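Local coordinates for DNA helicase uvsW (Enterobacteria phage T4, PDB 1RIF), which couples ATP hydrolysis to 3'-5' translocation and unwinding of duplex DNA, driving branch migration in recombination-dependent DNA repair and the reorganization of stalled replication forks, at residues Cys17-Ser20 and Thr21-Glu24; His23-Arg26 and Asp27-Phe31; Lys94-Asp97 and Glu98-Lys102. The protein carries 1 engineered substitution. All coordinates share one frame; numbering follows the deposited sequence.

Contact 1: residues Cys17-Ser20 and Thr21-Glu24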
loop_
_atom_site.group_PDB
_atom_site.type_symbol
_atom_site.label_atom_id
_atom_site.label_comp_id
_atom_site.label_asym_id
_atom_site.label_seq_id
_atom_site.Cartn_x
_atom_site.Cartn_y
_atom_site.Cartn_z
ATOM N N CYS A 17 -8.532 14.901 -20.117
ATOM C CA CYS A 17 -7.912 16.157 -20.519
ATOM C C CYS A 17 -7.618 16.139 -22.014
ATOM O O CYS A 17 -7.969 15.190 -22.714
ATOM C CB CYS A 17 -6.605 16.355 -19.760
ATOM S SG CYS A 17 -5.391 15.068 -20.132
ATOM N N GLU A 18 -6.970 17.192 -22.497
ATOM C CA GLU A 18 -6.620 17.277 -23.910
ATOM C C GLU A 18 -5.509 16.282 -24.223
ATOM O O GLU A 18 -4.966 15.637 -23.320
ATOM C CB GLU A 18 -6.148 18.688 -24.268
ATOM C CG GLU A 18 -7.132 19.474 -25.119
ATOM C CD GLU A 18 -8.451 19.738 -24.409
ATOM O OE1 GLU A 18 -8.445 20.444 -23.374
ATOM O OE2 GLU A 18 -9.492 19.241 -24.890
ATOM N N GLU A 19 -5.177 16.156 -25.503
ATOM C CA GLU A 19 -4.125 15.243 -25.913
ATOM C C GLU A 19 -2.796 15.917 -25.627
ATOM O O GLU A 19 -1.782 15.260 -25.418
ATOM C CB GLU A 19 -4.248 14.924 -27.404
ATOM C CG GLU A 19 -3.320 13.812 -27.901
ATOM C CD GLU A 19 -3.609 12.457 -27.258
ATOM O OE1 GLU A 19 -3.041 11.443 -27.729
ATOM O OE2 GLU A 19 -4.399 12.404 -26.283
ATOM N N SER A 20 -2.816 17.243 -25.608
ATOM C CA SER A 20 -1.614 18.021 -25.349
ATOM C C SER A 20 -1.214 17.958 -23.880
ATOM O O SER A 20 -0.041 17.761 -23.552
ATOM C CB SER A 20 -1.845 19.480 -25.737
ATOM O OG SER A 20 -2.869 20.046 -24.936
ATOM N N THR A 21 -2.191 18.138 -22.995
ATOM C CA THR A 21 -1.907 18.118 -21.569
ATOM C C THR A 21 -1.573 16.691 -21.145
ATOM O O THR A 21 -0.789 16.473 -20.217
ATOM C CB THR A 21 -3.107 18.640 -20.745
ATOM O OG1 THR A 21 -4.030 17.573 -20.513
ATOM C CG2 THR A 21 -3.821 19.760 -21.491
ATOM N N PHE A 22 -2.160 15.722 -21.844
ATOM C CA PHE A 22 -1.915 14.317 -21.549
ATOM C C PHE A 22 -0.439 13.974 -21.703
ATOM O O PHE A 22 0.141 13.271 -20.875
ATOM C CB PHE A 22 -2.721 13.415 -22.476
ATOM C CG PHE A 22 -2.382 11.960 -22.331
ATOM C CD1 PHE A 22 -2.748 11.258 -21.182
ATOM C CD2 PHE A 22 -1.662 11.299 -23.319
ATOM C CE1 PHE A 22 -2.399 9.923 -21.021
ATOM C CE2 PHE A 22 -1.307 9.961 -23.168
ATOM C CZ PHE A 22 -1.676 9.270 -22.017
ATOM N N HIS A 23 0.171 14.469 -22.770
ATOM C CA HIS A 23 1.577 14.199 -23.007
ATOM C C HIS A 23 2.450 14.897 -21.980
ATOM O O HIS A 23 3.512 14.395 -21.617
ATOM C CB HIS A 23 1.938 14.604 -24.433
ATOM C CG HIS A 23 1.269 13.753 -25.466
ATOM N ND1 HIS A 23 1.002 14.194 -26.743
ATOM C CD2 HIS A 23 0.796 12.486 -25.400
ATOM C CE1 HIS A 23 0.392 13.236 -27.419
ATOM N NE2 HIS A 23 0.255 12.190 -26.626
ATOM N N GLU A 24 1.996 16.048 -21.498
ATOM C CA GLU A 24 2.748 16.775 -20.486
ATOM C C GLU A 24 2.673 15.970 -19.200
ATOM O O GLU A 24 3.670 15.791 -18.505
ATOM C CB GLU A 24 2.139 18.152 -20.278
ATOM C CG GLU A 24 2.102 18.975 -21.549
ATOM C CD GLU A 24 1.486 20.337 -21.331
ATOM O OE1 GLU A 24 0.332 20.393 -20.853
ATOM O OE2 GLU A 24 2.158 21.350 -21.635
#

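Contact 2: residues His23-Arg26 and Asp27-Phe31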
loop_
_atom_site.group_PDB
_atom_site.type_symbol
_atom_site.label_atom_id
_atom_site.label_comp_id
_atom_site.label_asym_id
_atom_site.label_seq_id
_atom_site.Cartn_x
_atom_site.Cartn_y
_atom_site.Cartn_z
ATOM N N HIS A 23 0.171 14.469 -22.770
ATOM C CA HIS A 23 1.577 14.199 -23.007
ATOM C C HIS A 23 2.450 14.897 -21.980
ATOM O O HIS A 23 3.512 14.395 -21.617
ATOM C CB HIS A 23 1.938 14.604 -24.433
ATOM C CG HIS A 23 1.269 13.753 -25.466
ATOM N ND1 HIS A 23 1.002 14.194 -26.743
ATOM C CD2 HIS A 23 0.796 12.486 -25.400
ATOM C CE1 HIS A 23 0.392 13.236 -27.419
ATOM N NE2 HIS A 23 0.255 12.190 -26.626
ATOM N N GLU A 24 1.996 16.048 -21.498
ATOM C CA GLU A 24 2.748 16.775 -20.486
ATOM C C GLU A 24 2.673 15.970 -19.200
ATOM O O GLU A 24 3.670 15.791 -18.505
ATOM C CB GLU A 24 2.139 18.152 -20.278
ATOM C CG GLU A 24 2.102 18.975 -21.549
ATOM C CD GLU A 24 1.486 20.337 -21.331
ATOM O OE1 GLU A 24 0.332 20.393 -20.853
ATOM O OE2 GLU A 24 2.158 21.350 -21.635
ATOM N N LEU A 25 1.475 15.477 -18.900
ATOM C CA LEU A 25 1.243 14.665 -17.708
ATOM C C LEU A 25 2.001 13.345 -17.772
ATOM O O LEU A 25 2.483 12.838 -16.756
ATOM C CB LEU A 25 -0.248 14.368 -17.561
ATOM C CG LEU A 25 -1.137 15.455 -16.960
ATOM C CD1 LEU A 25 -2.596 15.121 -17.224
ATOM C CD2 LEU A 25 -0.865 15.565 -15.470
ATOM N N ARG A 26 2.091 12.793 -18.977
ATOM C CA ARG A 26 2.772 11.523 -19.209
ATOM C C ARG A 26 4.270 11.638 -18.980
ATOM O O ARG A 26 4.909 10.684 -18.540
ATOM C CB ARG A 26 2.484 11.038 -20.635
ATOM C CG ARG A 26 3.180 9.752 -21.015
ATOM C CD ARG A 26 2.751 9.273 -22.390
ATOM N NE ARG A 26 3.557 8.133 -22.816
ATOM C CZ ARG A 26 4.779 8.223 -23.338
ATOM N NH1 ARG A 26 5.346 9.412 -23.512
ATOM N NH2 ARG A 26 5.445 7.118 -23.670
ATOM N N ASP A 27 4.832 12.806 -19.285
ATOM C CA ASP A 27 6.257 13.042 -19.082
ATOM C C ASP A 27 6.490 13.396 -17.622
ATOM O O ASP A 27 7.503 13.016 -17.030
ATOM C CB ASP A 27 6.764 14.187 -19.970
ATOM C CG ASP A 27 6.757 13.828 -21.447
ATOM O OD1 ASP A 27 6.772 12.615 -21.763
ATOM O OD2 ASP A 27 6.750 14.755 -22.292
ATOM N N PHE A 28 5.538 14.124 -17.054
ATOM C CA PHE A 28 5.603 14.548 -15.659
ATOM C C PHE A 28 5.683 13.321 -14.746
ATOM O O PHE A 28 6.562 13.232 -13.893
ATOM C CB PHE A 28 4.363 15.393 -15.317
ATOM C CG PHE A 28 4.337 15.904 -13.895
ATOM C CD1 PHE A 28 5.246 16.865 -13.465
ATOM C CD2 PHE A 28 3.406 15.415 -12.981
ATOM C CE1 PHE A 28 5.230 17.333 -12.147
ATOM C CE2 PHE A 28 3.381 15.878 -11.657
ATOM C CZ PHE A 28 4.295 16.838 -11.243
ATOM N N PHE A 29 4.775 12.372 -14.945
ATOM C CA PHE A 29 4.740 11.165 -14.130
ATOM C C PHE A 29 5.578 10.014 -14.684
ATOM O O PHE A 29 5.113 8.885 -14.781
ATOM C CB PHE A 29 3.292 10.713 -13.932
ATOM C CG PHE A 29 2.506 11.609 -13.021
ATOM C CD1 PHE A 29 1.508 12.445 -13.527
ATOM C CD2 PHE A 29 2.778 11.636 -11.649
ATOM C CE1 PHE A 29 0.791 13.299 -12.673
ATOM C CE2 PHE A 29 2.071 12.484 -10.788
ATOM C CZ PHE A 29 1.076 13.315 -11.298
ATOM N N SER A 30 6.820 10.309 -15.042
ATOM C CA SER A 30 7.721 9.294 -15.564
ATOM C C SER A 30 9.093 9.505 -14.943
ATOM O O SER A 30 9.380 10.561 -14.373
ATOM C CB SER A 30 7.855 9.404 -17.082
ATOM O OG SER A 30 8.833 10.373 -17.427
ATOM N N PHE A 31 9.936 8.487 -15.043
ATOM C CA PHE A 31 11.281 8.579 -14.524
ATOM C C PHE A 31 12.160 7.596 -15.263
ATOM O O PHE A 31 11.683 6.644 -15.873
ATOM C CB PHE A 31 11.311 8.333 -13.006
ATOM C CG PHE A 31 10.840 6.967 -12.585
ATOM C CD1 PHE A 31 11.723 5.893 -12.548
ATOM C CD2 PHE A 31 9.509 6.760 -12.214
ATOM C CE1 PHE A 31 11.286 4.628 -12.146
ATOM C CE2 PHE A 31 9.063 5.504 -11.814
ATOM C CZ PHE A 31 9.951 4.437 -11.779
HETATM O O HOH W 1 3.890 8.499 -17.428
#

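Contact 3: residues Lys94-Asp97 and Glu98-Lys102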
loop_
_atom_site.group_PDB
_atom_site.type_symbol
_atom_site.label_atom_id
_atom_site.label_comp_id
_atom_site.label_asym_id
_atom_site.label_seq_id
_atom_site.Cartn_x
_atom_site.Cartn_y
_atom_site.Cartn_z
ATOM N N LYS A 94 -11.397 10.753 18.894
ATOM C CA LYS A 94 -12.137 10.385 20.098
ATOM C C LYS A 94 -12.643 8.951 20.015
ATOM O O LYS A 94 -12.494 8.170 20.960
ATOM C CB LYS A 94 -13.332 11.314 20.291
ATOM C CG LYS A 94 -14.045 11.138 21.619
ATOM C CD LYS A 94 -13.215 11.722 22.763
ATOM C CE LYS A 94 -13.915 11.597 24.127
ATOM N NZ LYS A 94 -15.199 12.364 24.244
ATOM N N ASP A 95 -13.249 8.599 18.886
ATOM C CA ASP A 95 -13.770 7.251 18.738
ATOM C C ASP A 95 -12.652 6.247 18.508
ATOM O O ASP A 95 -12.795 5.061 18.831
ATOM C CB ASP A 95 -14.805 7.192 17.615
ATOM C CG ASP A 95 -16.086 7.938 17.971
ATOM O OD1 ASP A 95 -16.579 7.778 19.111
ATOM O OD2 ASP A 95 -16.605 8.681 17.114
ATOM N N PHE A 96 -11.534 6.716 17.964
ATOM C CA PHE A 96 -10.407 5.829 17.741
ATOM C C PHE A 96 -9.878 5.416 19.101
ATOM O O PHE A 96 -9.642 4.239 19.354
ATOM C CB PHE A 96 -9.288 6.531 16.970
ATOM C CG PHE A 96 -8.039 5.705 16.833
ATOM C CD1 PHE A 96 -8.054 4.505 16.135
ATOM C CD2 PHE A 96 -6.845 6.131 17.398
ATOM C CE1 PHE A 96 -6.897 3.738 16.000
ATOM C CE2 PHE A 96 -5.684 5.370 17.267
ATOM C CZ PHE A 96 -5.713 4.171 16.564
ATOM N N ASP A 97 -9.690 6.392 19.983
ATOM C CA ASP A 97 -9.177 6.088 21.306
ATOM C C ASP A 97 -10.138 5.186 22.060
ATOM O O ASP A 97 -9.702 4.296 22.793
ATOM C CB ASP A 97 -8.892 7.371 22.083
ATOM C CG ASP A 97 -7.745 8.169 21.483
ATOM O OD1 ASP A 97 -6.753 7.558 21.013
ATOM O OD2 ASP A 97 -7.831 9.414 21.495
ATOM N N GLU A 98 -11.439 5.406 21.870
ATOM C CA GLU A 98 -12.461 4.569 22.502
ATOM C C GLU A 98 -12.279 3.130 22.007
ATOM O O GLU A 98 -12.292 2.180 22.794
ATOM C CB GLU A 98 -13.855 5.060 22.121
ATOM C CG GLU A 98 -14.656 5.642 23.271
ATOM C CD GLU A 98 -15.650 6.710 22.799
ATOM O OE1 GLU A 98 -16.514 6.395 21.943
ATOM O OE2 GLU A 98 -15.560 7.866 23.284
ATOM N N TRP A 99 -12.110 2.982 20.696
ATOM C CA TRP A 99 -11.909 1.672 20.091
ATOM C C TRP A 99 -10.662 0.999 20.669
ATOM O O TRP A 99 -10.684 -0.187 20.999
ATOM C CB TRP A 99 -11.761 1.815 18.579
ATOM C CG TRP A 99 -11.424 0.535 17.871
ATOM C CD1 TRP A 99 -12.259 -0.513 17.620
ATOM C CD2 TRP A 99 -10.148 0.172 17.327
ATOM N NE1 TRP A 99 -11.585 -1.511 16.950
ATOM C CE2 TRP A 99 -10.287 -1.116 16.759
ATOM C CE3 TRP A 99 -8.897 0.810 17.266
ATOM C CZ2 TRP A 99 -9.221 -1.780 16.135
ATOM C CZ3 TRP A 99 -7.839 0.148 16.646
ATOM C CH2 TRP A 99 -8.009 -1.134 16.089
ATOM N N LEU A 100 -9.578 1.761 20.795
ATOM C CA LEU A 100 -8.329 1.229 21.334
ATOM C C LEU A 100 -8.441 0.759 22.779
ATOM O O LEU A 100 -7.785 -0.201 23.178
ATOM C CB LEU A 100 -7.222 2.282 21.265
ATOM C CG LEU A 100 -6.468 2.527 19.956
ATOM C CD1 LEU A 100 -5.480 3.665 20.176
ATOM C CD2 LEU A 100 -5.747 1.247 19.507
ATOM N N SER A 101 -9.264 1.439 23.568
ATOM C CA SER A 101 -9.404 1.085 24.972
ATOM C C SER A 101 -10.191 -0.194 25.216
ATOM O O SER A 101 -10.183 -0.709 26.324
ATOM C CB SER A 101 -10.030 2.243 25.755
ATOM O OG SER A 101 -11.344 2.511 25.301
ATOM N N LYS A 102 -10.862 -0.717 24.194
ATOM C CA LYS A 102 -11.626 -1.953 24.361
ATOM C C LYS A 102 -10.779 -3.178 24.017
ATOM O O LYS A 102 -11.176 -4.319 24.259
ATOM C CB LYS A 102 -12.893 -1.925 23.493
ATOM C CG LYS A 102 -12.679 -2.122 21.999
ATOM C CD LYS A 102 -12.896 -3.568 21.603
ATOM C CE LYS A 102 -12.736 -3.776 20.099
ATOM N NZ LYS A 102 -13.799 -3.097 19.321
#

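Contact 1: residues Cys17-Ser20 and Thr21-Glu24
Glu19 and His23, one turn apart, meet in the first turn of helix 19-28, where the chain leaves strand 12-16 through Glu18 at the N-cap position. The imidazole of His23 lies with one face over Glu19 O, which sits 3.2 Å above the ring plane and off toward its rim. The Glu19 chain sets out opposite its own backbone N and then folds at chi2 (63°), which brings its carboxylate near two neighbours. OE1 of Glu19 approaches NE2 of His23 at 3.6 Å, with carboxylate and imidazole steeply inclined to each other, while OE2 of Glu19 comes within 4.2 Å of CD2 of Phe22; here the two flat groups run alongside at only 14°. That same oxygen is held by a salt bridge to Arg58, which also donates to Glu18 O and so ties the helix start to a neighbouring loop. In the backbone, Phe22 N reaches Glu18 O at 3.2 Å, but the bonds from His23 N to Glu19 O and from Glu24 N to Ser20 O are weak. Thr21 N is buried and has no partner in the model. Glu24 runs extended beyond CG, its OE1 bonded to Tyr77, while its CG rests 3.2 Å from Ser20 O.

Contact 2: residues His23-Arg26 and Asp27-Phe31
Leu25 and Phe29 pack side by side where helix 19-28 ends and the chain passes through an inverse gamma turn, centred on Phe29, into strand 30-32. Phe29 is the first residue to leave helical geometry, yet its N still closes a nearly straight bond to Leu25 O (3.0 Å, 166° at the hydrogen). Its CB lies 3.6 Å from the same Leu25 O. With chi1 at -71°, CG stands beside the backbone N and the ring is set on the Leu25 side, bringing CD1 of Phe29 to 3.4 Å from Leu25 O. Farther out, CE1 of Phe29 touches the CD2 methyl of Leu25 at 4.0 Å, while CD2 of Phe28 lies over one ring face, toward its rim. Ile68 and Met270 also touch the Phe29 side chain, and Phe71 packs against both Leu25 and Phe28, so this apolar flank joins the helix to helices 68-74 and 269-276.

The other flank is polar. Arg26 reaches out fully extended from CG to NE, and its NH1 makes a salt bridge to OD1 of Asp27 that is long; the stronger partner of that carboxylate is Arg52. A water stands 2.7 Å from Arg26 O and 2.9 Å from Phe29 O, spanning the helix end. Ser30 N adds weak bonds to Asp27 O and Phe28 O, and Ser30 OG, which is also bonded to NE of Arg50, donates to Asp27 O at 3.0 Å.

Contact 3: residues Lys94-Asp97 and Glu98-Lys102
The side chains of Phe96 and Trp99 leave helix 93-101 at an angle to each other, and Leu100 closes on the phenyl ring of Phe96. In both aromatic residues CG lies opposite the backbone N (chi1 174° in Phe96), which carries both rings out from the helix. Their planes are near parallel, 28° apart, but slid so far that they scarcely overlap; the touch is made by CE1 of Phe96 on CE3 of Trp99 at 3.8 Å. Leu100 instead comes over a face: its CG is 4.1 Å from the centroid of the Phe96 ring, a CH-pi contact, and its CD1 presses on CE2 of Phe96 at 3.4 Å. The backbone bond from Leu100 N to Phe96 O (2.9 Å) links the same two residues. The indole NE1 of Trp99 is held by Glu154, which also bridges to Lys102. On a more exposed flank, OD1 of Asp95 and OE1 of Glu98 stand 3.2 Å apart, the side chains side by side with carboxylate planes turned 73° apart; this would probably be repulsive if both are charged. NZ of Lys94, 4.6 Å from OE2 of Glu98, may temper it. Phe96 meets Phe123, Val122 and Leu126; Leu100 rests on Lys119. Phe96 and Leu100 thus form the inner side of an amphipathic helix, flanked by Trp99 and packed on helix 116-128 of the RecA-like, P-loop ATPase fold of this SF2 helicase.

In the fold
Contacts 1 and 2 are the two ends of one element, helix 19-28 of the N-terminal UvsW domain; they share His23 and Glu24, and Cys17 of the first touches Leu25 of the second. Contact 3 belongs to another helix, packed on helix 116-128 of the ATPase fold, its centre about 46 Å from that of contact 1 and about 43 Å from that of contact 2. Each is partly buried, yet the balance differs. Contact 1 is largely surface chemistry, with glutamates tied to loop residues. Contact 2 has an apolar flank touching helices 68-74 and 269-276 and a polar one facing strand 50-52. Contact 3 combines regular backbone bonds and ring packing inward with charged groups outward.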